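Local coordinates for lactaldehyde dehydrogenase (Escherichia coli, PDB 2IMP), which oxidises L-lactaldehyde from L-fucose and L-rhamnose breakdown irreversibly to L-lactate with NAD+, and also acts on glycolaldehyde, at residues L411-Y416 and G433-N438; V260-D265 and K295-Q300; K48-A53 and T172-P177. One frame throughout, in Å; residues are numbered along the deposited sequence.

How the interactions relate
Interactions 1 and 2 lie in the same sheet region and touch, with a probable hydrogen bond of 3.1 Å from Met261 N to Tyr416 O; interaction 3 is on the opposite side of the chain's centre, about 36 Å from interaction 1 between centres. Interaction 1 is a buried pairing of parallel strands, rich in backbone bonds and hydroxyl groups, close to the lactate site and continued by a second subunit. Interaction 2 joins the turns that follow two strands of that sheet; partly exposed, it relies on one isoleucine and one aspartate. Interaction 3, again buried, packs a helix on a strand of the cofactor-binding sheet through small apolar groups, and the same strand ends in a lysine that grips the adenosine ribose of NADH.

Interaction 1 of 3, residues L411-Y416 and G433-N438; sequences LTSSIY and GETYIN. With SO4 (sulfate ion), chain B.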
loop_
_atom_site.group_PDB
_atom_site.type_symbol
_atom_site.label_atom_id
_atom_site.label_comp_id
_atom_site.label_asym_id
_atom_site.label_seq_id
_atom_site.Cartn_x
_atom_site.Cartn_y
_atom_site.Cartn_z
ATOM N N LEU A 411 10.885 -20.940 -10.280
ATOM C CA LEU A 411 11.439 -19.606 -10.186
ATOM C C LEU A 411 11.168 -18.718 -11.427
ATOM O O LEU A 411 10.512 -17.688 -11.320
ATOM C CB LEU A 411 12.947 -19.692 -9.928
ATOM C CG LEU A 411 13.716 -18.374 -9.776
ATOM C CD1 LEU A 411 13.099 -17.523 -8.669
ATOM C CD2 LEU A 411 15.181 -18.681 -9.473
ATOM N N THR A 412 11.654 -19.153 -12.589
ATOM C CA THR A 412 11.503 -18.391 -13.826
ATOM C C THR A 412 10.908 -19.165 -15.030
ATOM O O THR A 412 11.151 -20.357 -15.198
ATOM C CB THR A 412 12.871 -17.820 -14.277
ATOM O OG1 THR A 412 13.462 -17.081 -13.203
ATOM C CG2 THR A 412 12.701 -16.901 -15.478
ATOM N N SER A 413 10.137 -18.455 -15.848
ATOM C CA SER A 413 9.521 -19.015 -17.049
ATOM C C SER A 413 9.423 -17.981 -18.198
ATOM O O SER A 413 9.585 -16.780 -17.974
ATOM C CB SER A 413 8.114 -19.540 -16.738
ATOM O OG SER A 413 7.228 -18.483 -16.414
ATOM N N SER A 414 9.158 -18.458 -19.412
ATOM C CA SER A 414 9.034 -17.564 -20.555
ATOM C C SER A 414 8.226 -18.130 -21.738
ATOM O O SER A 414 8.173 -19.342 -21.952
ATOM C CB SER A 414 10.420 -17.152 -21.058
ATOM O OG SER A 414 11.095 -18.238 -21.667
ATOM N N ILE A 415 7.602 -17.234 -22.491
ATOM C CA ILE A 415 6.826 -17.630 -23.653
ATOM C C ILE A 415 6.886 -16.602 -24.798
ATOM O O ILE A 415 6.980 -15.395 -24.558
ATOM C CB ILE A 415 5.346 -17.887 -23.281
ATOM C CG1 ILE A 415 4.595 -18.441 -24.496
ATOM C CG2 ILE A 415 4.701 -16.609 -22.779
ATOM C CD1 ILE A 415 3.173 -18.875 -24.210
ATOM N N TYR A 416 6.851 -17.104 -26.030
ATOM C CA TYR A 416 6.897 -16.260 -27.218
ATOM C C TYR A 416 5.691 -16.461 -28.137
ATOM O O TYR A 416 5.493 -17.532 -28.702
ATOM C CB TYR A 416 8.188 -16.518 -27.986
ATOM C CG TYR A 416 9.408 -16.368 -27.117
ATOM C CD1 TYR A 416 9.779 -17.377 -26.230
ATOM C CD2 TYR A 416 10.151 -15.188 -27.124
ATOM C CE1 TYR A 416 10.858 -17.215 -25.365
ATOM C CE2 TYR A 416 11.233 -15.016 -26.261
ATOM C CZ TYR A 416 11.578 -16.034 -25.385
ATOM O OH TYR A 416 12.629 -15.868 -24.511
ATOM N N GLY A 433 7.434 -17.921 -10.197
ATOM C CA GLY A 433 7.566 -16.618 -9.565
ATOM C C GLY A 433 7.789 -15.528 -10.597
ATOM O O GLY A 433 7.604 -14.342 -10.314
ATOM N N GLU A 434 8.193 -15.936 -11.795
ATOM C CA GLU A 434 8.441 -15.006 -12.885
ATOM C C GLU A 434 8.093 -15.562 -14.280
ATOM O O GLU A 434 8.342 -16.735 -14.581
ATOM C CB GLU A 434 9.914 -14.578 -12.909
ATOM C CG GLU A 434 10.436 -13.958 -11.629
ATOM C CD GLU A 434 11.924 -13.653 -11.707
ATOM O OE1 GLU A 434 12.653 -14.419 -12.375
ATOM O OE2 GLU A 434 12.362 -12.659 -11.093
ATOM N N THR A 435 7.516 -14.707 -15.113
ATOM C CA THR A 435 7.176 -15.076 -16.475
ATOM C C THR A 435 7.562 -13.982 -17.484
ATOM O O THR A 435 7.010 -12.879 -17.457
ATOM C CB THR A 435 5.664 -15.366 -16.645
ATOM O OG1 THR A 435 5.286 -16.481 -15.831
ATOM C CG2 THR A 435 5.353 -15.700 -18.104
ATOM N N TYR A 436 8.522 -14.292 -18.345
ATOM C CA TYR A 436 8.961 -13.342 -19.356
ATOM C C TYR A 436 8.264 -13.535 -20.707
ATOM O O TYR A 436 8.249 -14.635 -21.256
ATOM C CB TYR A 436 10.472 -13.432 -19.560
ATOM C CG TYR A 436 11.268 -13.040 -18.347
ATOM C CD1 TYR A 436 11.543 -13.964 -17.344
ATOM C CD2 TYR A 436 11.725 -11.733 -18.187
ATOM C CE1 TYR A 436 12.260 -13.598 -16.207
ATOM C CE2 TYR A 436 12.440 -11.354 -17.056
ATOM C CZ TYR A 436 12.703 -12.292 -16.070
ATOM O OH TYR A 436 13.407 -11.925 -14.947
ATOM N N ILE A 437 7.683 -12.459 -21.218
ATOM C CA ILE A 437 6.992 -12.507 -22.492
ATOM C C ILE A 437 7.716 -11.744 -23.629
ATOM O O ILE A 437 7.924 -10.529 -23.546
ATOM C CB ILE A 437 5.561 -11.967 -22.343
ATOM C CG1 ILE A 437 4.823 -12.776 -21.270
ATOM C CG2 ILE A 437 4.823 -12.058 -23.679
ATOM C CD1 ILE A 437 3.403 -12.322 -21.029
ATOM N N ASN A 438 8.090 -12.486 -24.668
ATOM C CA ASN A 438 8.781 -11.936 -25.829
ATOM C C ASN A 438 10.040 -11.089 -25.526
ATOM O O ASN A 438 10.215 -9.994 -26.058
ATOM C CB ASN A 438 7.806 -11.127 -26.690
ATOM C CG ASN A 438 6.727 -11.997 -27.315
ATOM O OD1 ASN A 438 6.982 -13.137 -27.704
ATOM N ND2 ASN A 438 5.520 -11.456 -27.425
HETATM S S SO4 B . 12.548 -22.624 -12.587
HETATM O O1 SO4 B . 13.171 -23.856 -12.092
HETATM O O2 SO4 B . 13.435 -21.477 -12.311
HETATM O O3 SO4 B . 12.288 -22.732 -14.024
HETATM O O4 SO4 B . 11.256 -22.462 -11.924
#
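Segments 411-416 and 433-438 lie on neighbouring parallel strands, 409-416 and 434-437, of a beta-alpha-beta unit whose helix, 420-429, joins them in the chain. Tyr436 N reaches Ser413 O at 2.7 Å in a nearly straight bond (171° at the hydrogen), and Ile415 N returns one to Tyr436 O at 2.9 Å. Asn438 N closes the pairing on Ile415 O at 3.1 Å, just as its own strand ends.

The two faces of the pair differ. On one, Ile415 and Ile437 lie side by side and point the same way, CG2 of the first 4.1 Å from CG1 of the second; branched apolar chains suit this side because helix 420-429 packs over it. The same face carries Ser413 and Thr435. With its hydroxyl between the backbone N and the carbonyl carbon (chi1 67°), Ser413 donates OG to Glu434 O at 2.8 Å and accepts a hydrogen bond from Thr435 OG1, also at 2.8 Å. Gln473 NE2 of the second subunit bonds Thr435 OG1, so a buried chain of hydrogen bonds reaches across the interface.

On the other face, Thr412 OG1 meets Glu434 OE1 at 2.9 Å, nearly along the carboxylate C-O axis. The Thr412 methyl CG2 comes to the edge of the Tyr436 ring, 3.4 Å from CE1, while that ring stacks on Tyr476 of the second subunit. Strand 434-437 pairs with a parallel strand of that subunit, so the sheet runs on across that interface. O2 of a sulfate, probably from the crystallisation liquor, accepts a hydrogen bond from Thr412 N.

Glu434 OE2 is bonded to ND1 of His449, a lactate-binding residue. With OE1 held by Thr412, the carboxylate is probably limited in its turning, consistent with a second-shell role for Thr412.

Interaction 2 of 3, residues V260-D265 and K295-Q300; sequences VMDDAD and KGIYDQ
Met261 O accepts the N-H of Ala264 at 3.2 Å, closing a type I turn from Met261 to Ala264, and has CG2 of Ile297 against it at 3.6 Å. Both segments follow strands in the alternating beta-alpha fold of the catalytic domain: 257-260 and 290-294 run parallel as neighbours, and after each strand the chain turns toward a helix. In the second segment Lys295 O accepts the N-H of Tyr298 at 2.9 Å, a turn bond that leads into helix 298-310.

Across the contact, Asp262 holds its CG anti to its own carbonyl carbon (chi1 -69°), which carries the carboxylate over the backbone of the other turn. OD1 lies 2.6 Å from Ile297 N. The negative group thus sits near the start of a helix, where the helix dipole would be expected to favour it. Gly296 suits its place because a side chain there would be directed into this carboxylate. The loop is tied further by Asp262 N to Gln294 OE1, while the Asp265 side chain caps helix 266-274 at Leu268 N.

Ile297 buries more surface here than any other residue; its methyls rest largely on carbonyl and carboxylate oxygens. It points toward the 261-264 turn and is also packed against Leu266, so a bulky branched chain can span both. Its CG2 lies 3.3 Å from Asp262 OD1. CG1 is anti to the backbone N (chi1 -171°), and the extended chain carries CD1 to the turn's carbonyls, 3.9 Å from Asp262 O and 4.1 Å from Ala264 O.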
loop_
_atom_site.group_PDB
_atom_site.type_symbol
_atom_site.label_atom_id
_atom_site.label_comp_id
_atom_site.label_asym_id
_atom_site.label_seq_id
_atom_site.Cartn_x
_atom_site.Cartn_y
_atom_site.Cartn_z
ATOM N N VAL A 260 7.922 -21.702 -27.033
ATOM C CA VAL A 260 7.895 -21.062 -28.342
ATOM C C VAL A 260 6.672 -21.479 -29.188
ATOM O O VAL A 260 6.608 -22.602 -29.678
ATOM C CB VAL A 260 9.169 -21.403 -29.150
ATOM C CG1 VAL A 260 9.202 -20.592 -30.443
ATOM C CG2 VAL A 260 10.410 -21.141 -28.304
ATOM N N MET A 261 5.709 -20.577 -29.336
ATOM C CA MET A 261 4.519 -20.869 -30.124
ATOM C C MET A 261 4.750 -20.726 -31.645
ATOM O O MET A 261 5.754 -20.156 -32.071
ATOM C CB MET A 261 3.370 -19.956 -29.692
ATOM C CG MET A 261 3.007 -20.074 -28.220
ATOM S SD MET A 261 2.624 -21.768 -27.720
ATOM C CE MET A 261 0.933 -21.903 -28.304
ATOM N N ASP A 262 3.836 -21.255 -32.451
ATOM C CA ASP A 262 3.991 -21.145 -33.896
ATOM C C ASP A 262 3.958 -19.687 -34.389
ATOM O O ASP A 262 4.734 -19.299 -35.259
ATOM C CB ASP A 262 2.908 -21.951 -34.628
ATOM C CG ASP A 262 3.079 -23.457 -34.465
ATOM O OD1 ASP A 262 4.234 -23.928 -34.406
ATOM O OD2 ASP A 262 2.055 -24.170 -34.411
ATOM N N ASP A 263 3.055 -18.902 -33.810
ATOM C CA ASP A 263 2.905 -17.497 -34.165
ATOM C C ASP A 263 3.940 -16.592 -33.480
ATOM O O ASP A 263 3.719 -15.395 -33.307
ATOM C CB ASP A 263 1.506 -17.017 -33.781
ATOM C CG ASP A 263 1.356 -16.812 -32.285
ATOM O OD1 ASP A 263 1.858 -17.663 -31.521
ATOM O OD2 ASP A 263 0.738 -15.808 -31.875
ATOM N N ALA A 264 5.065 -17.181 -33.096
ATOM C CA ALA A 264 6.110 -16.437 -32.416
ATOM C C ALA A 264 7.201 -15.853 -33.320
ATOM O O ALA A 264 7.609 -16.473 -34.302
ATOM C CB ALA A 264 6.758 -17.318 -31.360
ATOM N N ASP A 265 7.656 -14.653 -32.975
ATOM C CA ASP A 265 8.727 -14.018 -33.717
ATOM C C ASP A 265 10.000 -14.885 -33.641
ATOM O O ASP A 265 10.805 -14.734 -32.722
ATOM C CB ASP A 265 9.008 -12.631 -33.129
ATOM C CG ASP A 265 10.023 -11.843 -33.937
ATOM O OD1 ASP A 265 11.153 -12.336 -34.139
ATOM O OD2 ASP A 265 9.689 -10.717 -34.365
ATOM N N LYS A 295 5.049 -27.992 -32.997
ATOM C CA LYS A 295 5.171 -28.518 -34.352
ATOM C C LYS A 295 5.216 -27.467 -35.491
ATOM O O LYS A 295 6.203 -27.360 -36.215
ATOM C CB LYS A 295 4.016 -29.488 -34.614
ATOM C CG LYS A 295 3.724 -30.456 -33.465
ATOM C CD LYS A 295 4.861 -31.438 -33.231
ATOM C CE LYS A 295 4.489 -32.460 -32.164
ATOM N NZ LYS A 295 5.524 -33.524 -32.019
ATOM N N GLY A 296 4.130 -26.716 -35.631
ATOM C CA GLY A 296 4.037 -25.711 -36.673
ATOM C C GLY A 296 5.314 -24.978 -37.038
ATOM O O GLY A 296 5.565 -24.729 -38.215
ATOM N N ILE A 297 6.123 -24.632 -36.040
ATOM C CA ILE A 297 7.359 -23.900 -36.289
ATOM C C ILE A 297 8.645 -24.648 -35.861
ATOM O O ILE A 297 9.754 -24.144 -36.027
ATOM C CB ILE A 297 7.315 -22.515 -35.583
ATOM C CG1 ILE A 297 8.507 -21.659 -36.017
ATOM C CG2 ILE A 297 7.317 -22.700 -34.066
ATOM C CD1 ILE A 297 8.510 -20.273 -35.406
ATOM N N TYR A 298 8.469 -25.852 -35.327
ATOM C CA TYR A 298 9.587 -26.669 -34.867
ATOM C C TYR A 298 10.836 -26.641 -35.778
ATOM O O TYR A 298 11.879 -26.109 -35.396
ATOM C CB TYR A 298 9.135 -28.119 -34.693
ATOM C CG TYR A 298 10.159 -28.998 -34.006
ATOM C CD1 TYR A 298 10.223 -29.074 -32.614
ATOM C CD2 TYR A 298 11.075 -29.737 -34.746
ATOM C CE1 TYR A 298 11.178 -29.870 -31.978
ATOM C CE2 TYR A 298 12.034 -30.532 -34.121
ATOM C CZ TYR A 298 12.080 -30.594 -32.740
ATOM O OH TYR A 298 13.027 -31.382 -32.131
ATOM N N ASP A 299 10.711 -27.219 -36.972
ATOM C CA ASP A 299 11.817 -27.269 -37.922
ATOM C C ASP A 299 12.563 -25.939 -38.119
ATOM O O ASP A 299 13.787 -25.891 -38.035
ATOM C CB ASP A 299 11.322 -27.788 -39.269
ATOM C CG ASP A 299 10.955 -29.253 -39.220
ATOM O OD1 ASP A 299 11.809 -30.067 -38.797
ATOM O OD2 ASP A 299 9.818 -29.591 -39.605
ATOM N N GLN A 300 11.824 -24.872 -38.396
ATOM C CA GLN A 300 12.451 -23.572 -38.555
ATOM C C GLN A 300 13.238 -23.149 -37.293
ATOM O O GLN A 300 14.411 -22.784 -37.371
ATOM C CB GLN A 300 11.398 -22.506 -38.852
ATOM C CG GLN A 300 10.932 -22.432 -40.290
ATOM C CD GLN A 300 9.866 -21.369 -40.481
ATOM O OE1 GLN A 300 8.737 -21.516 -40.011
ATOM N NE2 GLN A 300 10.224 -20.283 -41.159
#

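Interaction 3 of 3, residues K48-A53 and T172-P177; sequences KAIDAA and TIVIKP. With NAI (1,4-dihydronicotinamide adenine dinucleotide), chain D.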
loop_
_atom_site.group_PDB
_atom_site.type_symbol
_atom_site.label_atom_id
_atom_site.label_comp_id
_atom_site.label_asym_id
_atom_site.label_seq_id
_atom_site.Cartn_x
_atom_site.Cartn_y
_atom_site.Cartn_z
ATOM N N LYS A 48 32.386 -15.322 16.394
ATOM C CA LYS A 48 33.021 -14.039 16.667
ATOM C C LYS A 48 32.385 -12.920 15.822
ATOM O O LYS A 48 32.126 -11.818 16.312
ATOM C CB LYS A 48 34.523 -14.106 16.369
ATOM C CG LYS A 48 35.309 -14.998 17.315
ATOM C CD LYS A 48 36.769 -15.119 16.883
ATOM C CE LYS A 48 37.502 -16.155 17.730
ATOM N NZ LYS A 48 38.882 -16.431 17.233
ATOM N N ALA A 49 32.136 -13.234 14.554
ATOM C CA ALA A 49 31.506 -12.284 13.648
ATOM C C ALA A 49 30.060 -11.985 14.077
ATOM O O ALA A 49 29.628 -10.833 14.109
ATOM C CB ALA A 49 31.528 -12.827 12.215
ATOM N N ILE A 50 29.330 -13.045 14.410
ATOM C CA ILE A 50 27.959 -12.898 14.862
ATOM C C ILE A 50 27.871 -12.089 16.170
ATOM O O ILE A 50 27.011 -11.216 16.311
ATOM C CB ILE A 50 27.287 -14.279 15.047
ATOM C CG1 ILE A 50 27.087 -14.925 13.673
ATOM C CG2 ILE A 50 25.952 -14.127 15.768
ATOM C CD1 ILE A 50 26.534 -16.333 13.720
ATOM N N ASP A 51 28.773 -12.375 17.108
ATOM C CA ASP A 51 28.786 -11.628 18.360
ATOM C C ASP A 51 29.086 -10.141 18.125
ATOM O O ASP A 51 28.531 -9.267 18.794
ATOM C CB ASP A 51 29.814 -12.206 19.345
ATOM C CG ASP A 51 29.407 -13.569 19.878
ATOM O OD1 ASP A 51 28.190 -13.828 19.984
ATOM O OD2 ASP A 51 30.302 -14.375 20.208
ATOM N N ALA A 52 29.980 -9.875 17.180
ATOM C CA ALA A 52 30.314 -8.502 16.835
ATOM C C ALA A 52 29.097 -7.791 16.195
ATOM O O ALA A 52 28.790 -6.639 16.500
ATOM C CB ALA A 52 31.505 -8.480 15.871
ATOM N N ALA A 53 28.417 -8.509 15.308
ATOM C CA ALA A 53 27.233 -7.971 14.658
ATOM C C ALA A 53 26.132 -7.643 15.684
ATOM O O ALA A 53 25.421 -6.642 15.559
ATOM C CB ALA A 53 26.710 -8.960 13.630
ATOM N N THR A 172 22.238 -5.921 11.128
ATOM C CA THR A 172 23.664 -6.066 10.895
ATOM C C THR A 172 23.845 -7.402 10.170
ATOM O O THR A 172 22.928 -8.226 10.179
ATOM C CB THR A 172 24.504 -6.026 12.196
ATOM O OG1 THR A 172 24.026 -6.998 13.134
ATOM C CG2 THR A 172 24.438 -4.643 12.809
ATOM N N ILE A 173 24.982 -7.631 9.536
ATOM C CA ILE A 173 25.109 -8.874 8.807
ATOM C C ILE A 173 26.500 -9.524 8.802
ATOM O O ILE A 173 27.529 -8.856 8.941
ATOM C CB ILE A 173 24.655 -8.655 7.332
ATOM C CG1 ILE A 173 24.379 -9.992 6.637
ATOM C CG2 ILE A 173 25.726 -7.888 6.569
ATOM C CD1 ILE A 173 23.868 -9.832 5.195
ATOM N N VAL A 174 26.480 -10.842 8.674
ATOM C CA VAL A 174 27.670 -11.655 8.558
ATOM C C VAL A 174 27.564 -12.460 7.270
ATOM O O VAL A 174 26.658 -13.283 7.113
ATOM C CB VAL A 174 27.836 -12.659 9.720
ATOM C CG1 VAL A 174 29.080 -13.514 9.473
ATOM C CG2 VAL A 174 27.957 -11.928 11.050
ATOM N N ILE A 175 28.472 -12.205 6.345
ATOM C CA ILE A 175 28.447 -12.895 5.077
ATOM C C ILE A 175 29.573 -13.919 4.845
ATOM O O ILE A 175 30.720 -13.710 5.245
ATOM C CB ILE A 175 28.478 -11.866 3.919
ATOM C CG1 ILE A 175 27.111 -11.186 3.806
ATOM C CG2 ILE A 175 28.895 -12.538 2.618
ATOM C CD1 ILE A 175 27.057 -10.105 2.774
ATOM N N LYS A 176 29.207 -15.035 4.224
ATOM C CA LYS A 176 30.173 -16.054 3.840
ATOM C C LYS A 176 30.076 -16.313 2.341
ATOM O O LYS A 176 29.071 -16.831 1.858
ATOM C CB LYS A 176 29.960 -17.386 4.558
ATOM C CG LYS A 176 31.104 -18.373 4.248
ATOM C CD LYS A 176 30.789 -19.812 4.627
ATOM C CE LYS A 176 30.022 -20.531 3.533
ATOM N NZ LYS A 176 30.839 -20.693 2.285
ATOM N N PRO A 177 31.105 -15.925 1.583
ATOM C CA PRO A 177 31.038 -16.162 0.144
ATOM C C PRO A 177 31.306 -17.653 -0.131
ATOM O O PRO A 177 31.693 -18.392 0.774
ATOM C CB PRO A 177 32.155 -15.281 -0.390
ATOM C CG PRO A 177 33.218 -15.443 0.684
ATOM C CD PRO A 177 32.406 -15.347 1.977
HETATM P PA NAI D . 25.925 -24.587 -3.093
HETATM O O1A NAI D . 24.697 -24.766 -2.303
HETATM O O2A NAI D . 26.742 -25.876 -3.232
HETATM O O5B NAI D . 26.814 -23.441 -2.423
HETATM C C5B NAI D . 26.337 -22.133 -2.149
HETATM C C4B NAI D . 26.733 -21.662 -0.740
HETATM O O4B NAI D . 26.157 -22.494 0.269
HETATM C C3B NAI D . 28.246 -21.679 -0.467
HETATM O O3B NAI D . 28.631 -20.492 0.220
HETATM C C2B NAI D . 28.431 -22.955 0.329
HETATM O O2B NAI D . 29.595 -23.024 1.110
HETATM C C1B NAI D . 27.161 -23.012 1.139
HETATM N N9A NAI D . 26.799 -24.384 1.601
HETATM C C8A NAI D . 26.900 -25.616 0.957
HETATM N N7A NAI D . 26.442 -26.590 1.802
HETATM C C5A NAI D . 26.057 -26.010 2.960
HETATM C C6A NAI D . 25.515 -26.521 4.158
HETATM N N6A NAI D . 25.299 -27.826 4.309
HETATM N N1A NAI D . 25.210 -25.638 5.205
HETATM C C2A NAI D . 25.434 -24.261 5.062
HETATM N N3A NAI D . 25.973 -23.760 3.866
HETATM C C4A NAI D . 26.272 -24.622 2.837
HETATM O O3 NAI D . 25.433 -24.034 -4.517
HETATM P PN NAI D . 26.343 -23.439 -5.709
HETATM O O1N NAI D . 27.252 -22.393 -5.209
HETATM O O2N NAI D . 25.403 -23.060 -6.817
HETATM O O5D NAI D . 27.140 -24.774 -6.163
HETATM C C5D NAI D . 28.484 -25.063 -5.870
HETATM C C4D NAI D . 28.776 -26.431 -6.443
HETATM O O4D NAI D . 30.035 -26.882 -5.951
HETATM C C3D NAI D . 27.855 -27.663 -6.292
HETATM O O3D NAI D . 27.194 -27.930 -7.513
HETATM C C2D NAI D . 28.749 -28.796 -5.858
HETATM O O2D NAI D . 28.439 -30.016 -6.492
HETATM C C1D NAI D . 30.126 -28.271 -6.179
HETATM N N1N NAI D . 31.166 -28.947 -5.339
HETATM C C2N NAI D . 31.420 -28.412 -4.071
HETATM C C3N NAI D . 32.400 -29.015 -3.238
HETATM C C7N NAI D . 32.693 -28.450 -1.866
HETATM O O7N NAI D . 33.660 -29.067 -1.082
HETATM N N7N NAI D . 32.069 -27.385 -1.362
HETATM C C4N NAI D . 33.107 -30.164 -3.726
HETATM C C5N NAI D . 32.832 -30.695 -5.020
HETATM C C6N NAI D . 31.851 -30.067 -5.821
#
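Thr172 places OG1 between its backbone N and carbonyl carbon (chi1 54°), aiming the hydroxyl at helix 43-62, while Val174 sets CG1 anti to its backbone N (chi1 177°) and spreads both methyls toward the same helix. Thr172 OG1 donates to Ala53 O at 2.8 Å, approaching from above the carbonyl, 58° out of its plane, rather than on a lone pair. A threonine fits here because its hydroxyl serves a helix carbonyl while its carbon atoms lie against Ala53.

Two residues further along the strand, Val174 packs on the helix. Its CG1 lies 3.7 Å from Ala49 CB. The other methyl, CG2, lies 3.7 Å from Ala49 O, nearer than Ile50 CG1 or Ala53 CB, both at 4.1 Å; the side chains of Ile50 and Val174 cross at about a right angle. Alanines one helical turn apart allow a close approach: the axes of helix segment 48-53 and strand 172-176 come to 8.0 Å and run nearly antiparallel. Leu216 of helix 209-218 also covers Ile50 and Val174 and adds to a buried layer on the cofactor-binding sheet, where strand 172-176 pairs with strands 134-149 and 202-204.

The strand ends at the NADH site. Lys176 bends at its last two torsions, and NZ bonds O2B and O3B of the adenosine ribose at 2.9 and 3.0 Å, as well as the O of Pro177 and of Gly207. A methionine here would probably leave both ribose hydroxyls and these carbonyls without their shared donor, and the ribose freer to shift.

One charged amine thus joins cofactor to protein backbone, while Thr172 and Val174 pack the strand that carries it against helix 43-62.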